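Local coordinates for RNA-dependent RNA Polymerase (Bombyx mori cytoplasmic polyhedrosis virus, PDB 6TZ0), which synthesises RNA on an RNA template, in this virus making plus strands by fully conservative transcription of the double-stranded genome and probably also the complementary minus strands, at residues Lys284-Pro289 with Leu715-Ser719; Tyr582-Met587 with Tyr601-Gln607. All coordinates share one frame; numbering follows the deposited sequence.

In the fold
The two contacts lie far apart, their centres 55 Å from each other and their nearest atoms about 40 Å, yet in sequence contact 2 is nested within the loop that contact 1 closes. Contact 1 is long-range, joining the N-terminal region to the end of strand 711-716, an outer strand of the sheet that also holds strand 541-548. That sheet carries the metal-binding D547, while D680 and D681 lie in the connection between its strands 672-677 and 682-687. Contact 2 is local, joining the open end of the hairpin 585-591/598-602 to the start of helix 604-614. Both lie away from the annotated metal and nucleotide sites.

Contact 1: Lys284-Pro289 with Leu715-Ser719; sequences KTTSEP and LSQNS
The amide end of Q717 meets the carbonyl of S287 and comes up to the CD side of the P289 ring, while the root of the side chain is overlapped by the carboxylate of E288. With CG anti to the backbone N (chi1 177°) and the chain extended beyond it, Q717 spans the gap and brings its amide beside the S287 carbonyl. E288 runs past it in the opposite direction. Its chain folds at chi2 (-66°), turning the carboxylate back onto the other segment, where OE1 accepts from Q717 N at 3.2 Å through its syn lone pair. The same OE1 lies 3.5 Å from Q717 CB. A glutamate suits this place because its second oxygen, OE2, can face the N718 amide, whose plane is turned 56° from the carboxylate. Both amides may be flipped in the model; turned over, each could donate a hydrogen bond, Q717 to the S287 carbonyl and N718 to OE2.

T286 meets the N718 amide with its CB and methyl, crossing it at about a right angle, while its OG1 bonds to L261 O of helix 257-264. K284 curls at its end to place NZ 2.8 Å from T285 O, and that ammonium passes 4.1 Å from N718 CB. In the same bend, T285 OG1 and S287 OG share a hydrogen bond of 3.2 Å, linking two side chains just where the chain leaves strand 278-285. H262 adds a bond to E288 N.

The contact therefore joins the exit of an N-terminal hairpin to the turn after strand 711-716 of the palm sheet. Its chemistry is mostly polar: one carboxylate collects a backbone N-H and possibly, if the N718 amide is turned over, a second donor, so the fit probably depends in good part on polar groups finding one another.

Contact 2: Tyr582-Met587 with Tyr601-Gln607; sequences YYAKNM and YVNAAWQ
K585 and V602 pair through their backbones as the last hydrogen-bonded pair of an antiparallel hairpin: K585 N donates to V602 O at 3.1 Å, and V602 N donates back to K585 O at 3.0 Å. N586 and Y601 form the adjoining non-hydrogen-bonded pair. Before K585 the regular pairing ends although the chains stay close, and A584 CA turns its hydrogen to V602 O, 3.4 Å away.

Side-chain polar contacts are looser. Q607 stretches from the first turn of helix 604-614, its chain extended beyond CG, and NE2 gives a weak bond to Y583 O at 3.2 Å. The same amide stands steeply to the Y582 ring, its OE1 3.3 Å from CD1. On the opposite face of the hairpin to K585 and V602, N586 OD1 meets the Y601 ring at its edge, in plane. N603, at the N-cap, has a short amide that can reach round to accept weakly from W606 N.

The apolar contacts are small and well spread. A604 is slim enough for its CB to sit 3.9 Å from Y582 CB, and A584 CB abuts the hydroxyl end of Y601. The flexible, fully extended M587 carries SD to V602 CG2, at 3.7 Å.

Strand 585-591 continues the sheet to strand 370-375, where M587 touches N375. W606 points between that sheet and helix 557-573, bonding L381 O. K585 also packs on D160, and Y583 on Q165, of the neighbouring Viral structural protein 4 chain.

Contact 1: Lys284-Pro289 with Leu715-Ser719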
loop_
_atom_site.group_PDB
_atom_site.type_symbol
_atom_site.label_atom_id
_atom_site.label_comp_id
_atom_site.label_asym_id
_atom_site.label_seq_id
_atom_site.Cartn_x
_atom_site.Cartn_y
_atom_site.Cartn_z
ATOM N N LYS A 284 22.395 36.580 3.964
ATOM C CA LYS A 284 21.633 36.430 5.190
ATOM C C LYS A 284 22.506 35.825 6.278
ATOM O O LYS A 284 23.615 35.352 6.028
ATOM C CB LYS A 284 20.401 35.555 4.954
ATOM C CG LYS A 284 20.724 34.107 4.666
ATOM C CD LYS A 284 19.483 33.323 4.310
ATOM C CE LYS A 284 18.536 33.190 5.483
ATOM N NZ LYS A 284 19.088 32.373 6.582
ATOM N N THR A 285 21.991 35.843 7.500
ATOM C CA THR A 285 22.628 35.154 8.612
ATOM C C THR A 285 22.082 33.737 8.700
ATOM O O THR A 285 20.932 33.482 8.332
ATOM C CB THR A 285 22.424 35.901 9.934
ATOM O OG1 THR A 285 23.088 35.191 10.988
ATOM C CG2 THR A 285 20.958 36.066 10.278
ATOM N N THR A 286 22.927 32.807 9.137
ATOM C CA THR A 286 22.531 31.415 9.290
ATOM C C THR A 286 22.620 30.956 10.734
ATOM O O THR A 286 22.613 29.753 11.000
ATOM C CB THR A 286 23.370 30.506 8.393
ATOM O OG1 THR A 286 24.759 30.651 8.710
ATOM C CG2 THR A 286 23.143 30.832 6.937
ATOM N N SER A 287 22.720 31.896 11.665
ATOM C CA SER A 287 22.649 31.562 13.076
ATOM C C SER A 287 21.235 31.128 13.436
ATOM O O SER A 287 20.268 31.518 12.780
ATOM C CB SER A 287 23.073 32.757 13.920
ATOM O OG SER A 287 22.179 33.836 13.744
ATOM N N GLU A 288 21.115 30.325 14.477
ATOM C CA GLU A 288 19.864 29.696 14.862
ATOM C C GLU A 288 19.309 30.329 16.130
ATOM O O GLU A 288 20.052 30.941 16.903
ATOM C CB GLU A 288 20.086 28.193 15.075
ATOM C CG GLU A 288 20.528 27.446 13.830
ATOM C CD GLU A 288 19.475 27.405 12.746
ATOM O OE1 GLU A 288 18.273 27.372 13.075
ATOM O OE2 GLU A 288 19.849 27.407 11.557
ATOM N N PRO A 289 18.000 30.224 16.371
ATOM C CA PRO A 289 17.435 30.727 17.629
ATOM C C PRO A 289 17.870 29.885 18.818
ATOM O O PRO A 289 18.451 28.809 18.679
ATOM C CB PRO A 289 15.928 30.631 17.403
ATOM C CG PRO A 289 15.764 30.638 15.940
ATOM C CD PRO A 289 16.937 29.904 15.401
ATOM N N LEU A 715 13.187 21.562 14.149
ATOM C CA LEU A 715 12.678 22.833 13.669
ATOM C C LEU A 715 13.841 23.798 13.513
ATOM O O LEU A 715 14.663 23.946 14.420
ATOM C CB LEU A 715 11.588 23.384 14.602
ATOM C CG LEU A 715 11.799 23.891 16.026
ATOM C CD1 LEU A 715 10.599 24.695 16.430
ATOM C CD2 LEU A 715 12.000 22.758 17.015
ATOM N N SER A 716 13.921 24.426 12.348
ATOM C CA SER A 716 15.094 25.168 11.932
ATOM C C SER A 716 14.691 26.521 11.377
ATOM O O SER A 716 13.524 26.786 11.085
ATOM C CB SER A 716 15.889 24.402 10.870
ATOM O OG SER A 716 15.141 24.261 9.681
ATOM N N GLN A 717 15.687 27.380 11.233
ATOM C CA GLN A 717 15.511 28.652 10.558
ATOM C C GLN A 717 15.764 28.542 9.063
ATOM O O GLN A 717 15.151 29.277 8.280
ATOM C CB GLN A 717 16.429 29.696 11.207
ATOM C CG GLN A 717 16.425 31.072 10.578
ATOM C CD GLN A 717 17.104 32.115 11.433
ATOM O OE1 GLN A 717 17.452 31.858 12.582
ATOM N NE2 GLN A 717 17.321 33.298 10.865
ATOM N N ASN A 718 16.597 27.598 8.628
ATOM C CA ASN A 718 17.015 27.632 7.235
ATOM C C ASN A 718 17.099 26.259 6.575
ATOM O O ASN A 718 17.845 26.094 5.609
ATOM C CB ASN A 718 18.347 28.372 7.118
ATOM C CG ASN A 718 19.386 27.866 8.087
ATOM O OD1 ASN A 718 19.193 26.857 8.758
ATOM N ND2 ASN A 718 20.487 28.593 8.195
ATOM N N SER A 719 16.320 25.280 7.027
ATOM C CA SER A 719 16.326 23.971 6.385
ATOM C C SER A 719 14.982 23.290 6.594
ATOM O O SER A 719 14.404 23.369 7.679
ATOM C CB SER A 719 17.453 23.085 6.924
ATOM O OG SER A 719 17.252 22.763 8.287
#

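Contact 2: Tyr582-Met587 with Tyr601-Gln607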
loop_
_atom_site.group_PDB
_atom_site.type_symbol
_atom_site.label_atom_id
_atom_site.label_comp_id
_atom_site.label_asym_id
_atom_site.label_seq_id
_atom_site.Cartn_x
_atom_site.Cartn_y
_atom_site.Cartn_z
ATOM N N TYR A 582 -26.095 -3.166 0.420
ATOM C CA TYR A 582 -26.891 -2.285 1.252
ATOM C C TYR A 582 -27.805 -1.433 0.392
ATOM O O TYR A 582 -27.510 -1.147 -0.767
ATOM C CB TYR A 582 -25.994 -1.381 2.090
ATOM C CG TYR A 582 -25.063 -2.145 2.980
ATOM C CD1 TYR A 582 -25.520 -2.739 4.140
ATOM C CD2 TYR A 582 -23.721 -2.261 2.663
ATOM C CE1 TYR A 582 -24.673 -3.436 4.953
ATOM C CE2 TYR A 582 -22.864 -2.956 3.471
ATOM C CZ TYR A 582 -23.345 -3.543 4.616
ATOM O OH TYR A 582 -22.495 -4.239 5.428
ATOM N N TYR A 583 -28.918 -1.022 0.985
ATOM C CA TYR A 583 -29.910 -0.204 0.312
ATOM C C TYR A 583 -30.598 0.653 1.360
ATOM O O TYR A 583 -30.680 0.271 2.528
ATOM C CB TYR A 583 -30.902 -1.066 -0.489
ATOM C CG TYR A 583 -31.528 -2.209 0.281
ATOM C CD1 TYR A 583 -30.919 -3.455 0.313
ATOM C CD2 TYR A 583 -32.728 -2.050 0.963
ATOM C CE1 TYR A 583 -31.467 -4.501 1.011
ATOM C CE2 TYR A 583 -33.288 -3.101 1.666
ATOM C CZ TYR A 583 -32.652 -4.324 1.681
ATOM O OH TYR A 583 -33.187 -5.381 2.368
ATOM N N ALA A 584 -31.063 1.823 0.936
ATOM C CA ALA A 584 -31.625 2.800 1.859
ATOM C C ALA A 584 -32.985 2.339 2.362
ATOM O O ALA A 584 -33.822 1.882 1.581
ATOM C CB ALA A 584 -31.745 4.155 1.175
ATOM N N LYS A 585 -33.204 2.460 3.669
ATOM C CA LYS A 585 -34.425 1.959 4.283
ATOM C C LYS A 585 -34.615 2.603 5.645
ATOM O O LYS A 585 -33.690 3.180 6.214
ATOM C CB LYS A 585 -34.399 0.438 4.427
ATOM C CG LYS A 585 -33.361 -0.118 5.372
ATOM C CD LYS A 585 -33.515 -1.621 5.429
ATOM C CE LYS A 585 -32.613 -2.256 6.459
ATOM N NZ LYS A 585 -31.191 -2.201 6.081
ATOM N N ASN A 586 -35.839 2.498 6.156
ATOM C CA ASN A 586 -36.122 2.901 7.524
ATOM C C ASN A 586 -35.596 1.854 8.491
ATOM O O ASN A 586 -35.688 0.651 8.250
ATOM C CB ASN A 586 -37.618 3.091 7.751
ATOM C CG ASN A 586 -38.167 4.293 7.035
ATOM O OD1 ASN A 586 -37.528 5.334 6.967
ATOM N ND2 ASN A 586 -39.369 4.156 6.498
ATOM N N MET A 587 -35.071 2.327 9.612
ATOM C CA MET A 587 -34.251 1.502 10.481
ATOM C C MET A 587 -34.548 1.877 11.922
ATOM O O MET A 587 -34.620 3.064 12.243
ATOM C CB MET A 587 -32.780 1.721 10.126
ATOM C CG MET A 587 -31.751 0.922 10.875
ATOM S SD MET A 587 -30.149 1.304 10.144
ATOM C CE MET A 587 -29.032 0.511 11.285
ATOM N N TYR A 601 -34.614 7.201 8.582
ATOM C CA TYR A 601 -34.263 6.775 7.237
ATOM C C TYR A 601 -32.748 6.801 7.100
ATOM O O TYR A 601 -32.125 7.855 7.259
ATOM C CB TYR A 601 -34.921 7.694 6.216
ATOM C CG TYR A 601 -34.784 7.266 4.780
ATOM C CD1 TYR A 601 -35.627 6.306 4.244
ATOM C CD2 TYR A 601 -33.822 7.826 3.960
ATOM C CE1 TYR A 601 -35.515 5.918 2.934
ATOM C CE2 TYR A 601 -33.699 7.442 2.649
ATOM C CZ TYR A 601 -34.549 6.491 2.142
ATOM O OH TYR A 601 -34.433 6.108 0.830
ATOM N N VAL A 602 -32.152 5.646 6.826
ATOM C CA VAL A 602 -30.705 5.490 6.790
ATOM C C VAL A 602 -30.312 5.046 5.389
ATOM O O VAL A 602 -30.813 4.031 4.899
ATOM C CB VAL A 602 -30.229 4.468 7.837
ATOM C CG1 VAL A 602 -28.732 4.317 7.794
ATOM C CG2 VAL A 602 -30.685 4.863 9.226
ATOM N N ASN A 603 -29.417 5.795 4.747
ATOM C CA ASN A 603 -29.010 5.432 3.398
ATOM C C ASN A 603 -27.943 4.337 3.438
ATOM O O ASN A 603 -27.532 3.878 4.503
ATOM C CB ASN A 603 -28.556 6.666 2.613
ATOM C CG ASN A 603 -27.405 7.411 3.258
ATOM O OD1 ASN A 603 -26.922 7.049 4.309
ATOM N ND2 ASN A 603 -26.946 8.452 2.597
ATOM N N ALA A 604 -27.478 3.923 2.256
ATOM C CA ALA A 604 -26.625 2.743 2.153
ATOM C C ALA A 604 -25.214 3.010 2.658
ATOM O O ALA A 604 -24.605 2.149 3.310
ATOM C CB ALA A 604 -26.578 2.265 0.706
ATOM N N ALA A 605 -24.678 4.193 2.354
ATOM C CA ALA A 605 -23.305 4.522 2.715
ATOM C C ALA A 605 -23.126 4.635 4.218
ATOM O O ALA A 605 -22.081 4.252 4.746
ATOM C CB ALA A 605 -22.892 5.823 2.042
ATOM N N TRP A 606 -24.144 5.121 4.921
ATOM C CA TRP A 606 -24.041 5.272 6.364
ATOM C C TRP A 606 -24.185 3.926 7.063
ATOM O O TRP A 606 -23.544 3.689 8.093
ATOM C CB TRP A 606 -25.056 6.330 6.799
ATOM C CG TRP A 606 -25.188 6.682 8.221
ATOM C CD1 TRP A 606 -24.210 6.684 9.160
ATOM C CD2 TRP A 606 -26.306 7.337 8.812
ATOM N NE1 TRP A 606 -24.691 7.177 10.341
ATOM C CE2 TRP A 606 -25.977 7.599 10.149
ATOM C CE3 TRP A 606 -27.574 7.690 8.348
ATOM C CZ2 TRP A 606 -26.870 8.186 11.031
ATOM C CZ3 TRP A 606 -28.460 8.268 9.228
ATOM C CH2 TRP A 606 -28.104 8.511 10.552
ATOM N N GLN A 607 -24.922 2.995 6.450
ATOM C CA GLN A 607 -24.928 1.607 6.907
ATOM C C GLN A 607 -23.556 0.968 6.751
ATOM O O GLN A 607 -23.064 0.300 7.670
ATOM C CB GLN A 607 -25.952 0.789 6.127
ATOM C CG GLN A 607 -27.380 1.166 6.355
ATOM C CD GLN A 607 -28.315 0.363 5.500
ATOM O OE1 GLN A 607 -27.898 -0.538 4.788
ATOM N NE2 GLN A 607 -29.584 0.723 5.516
#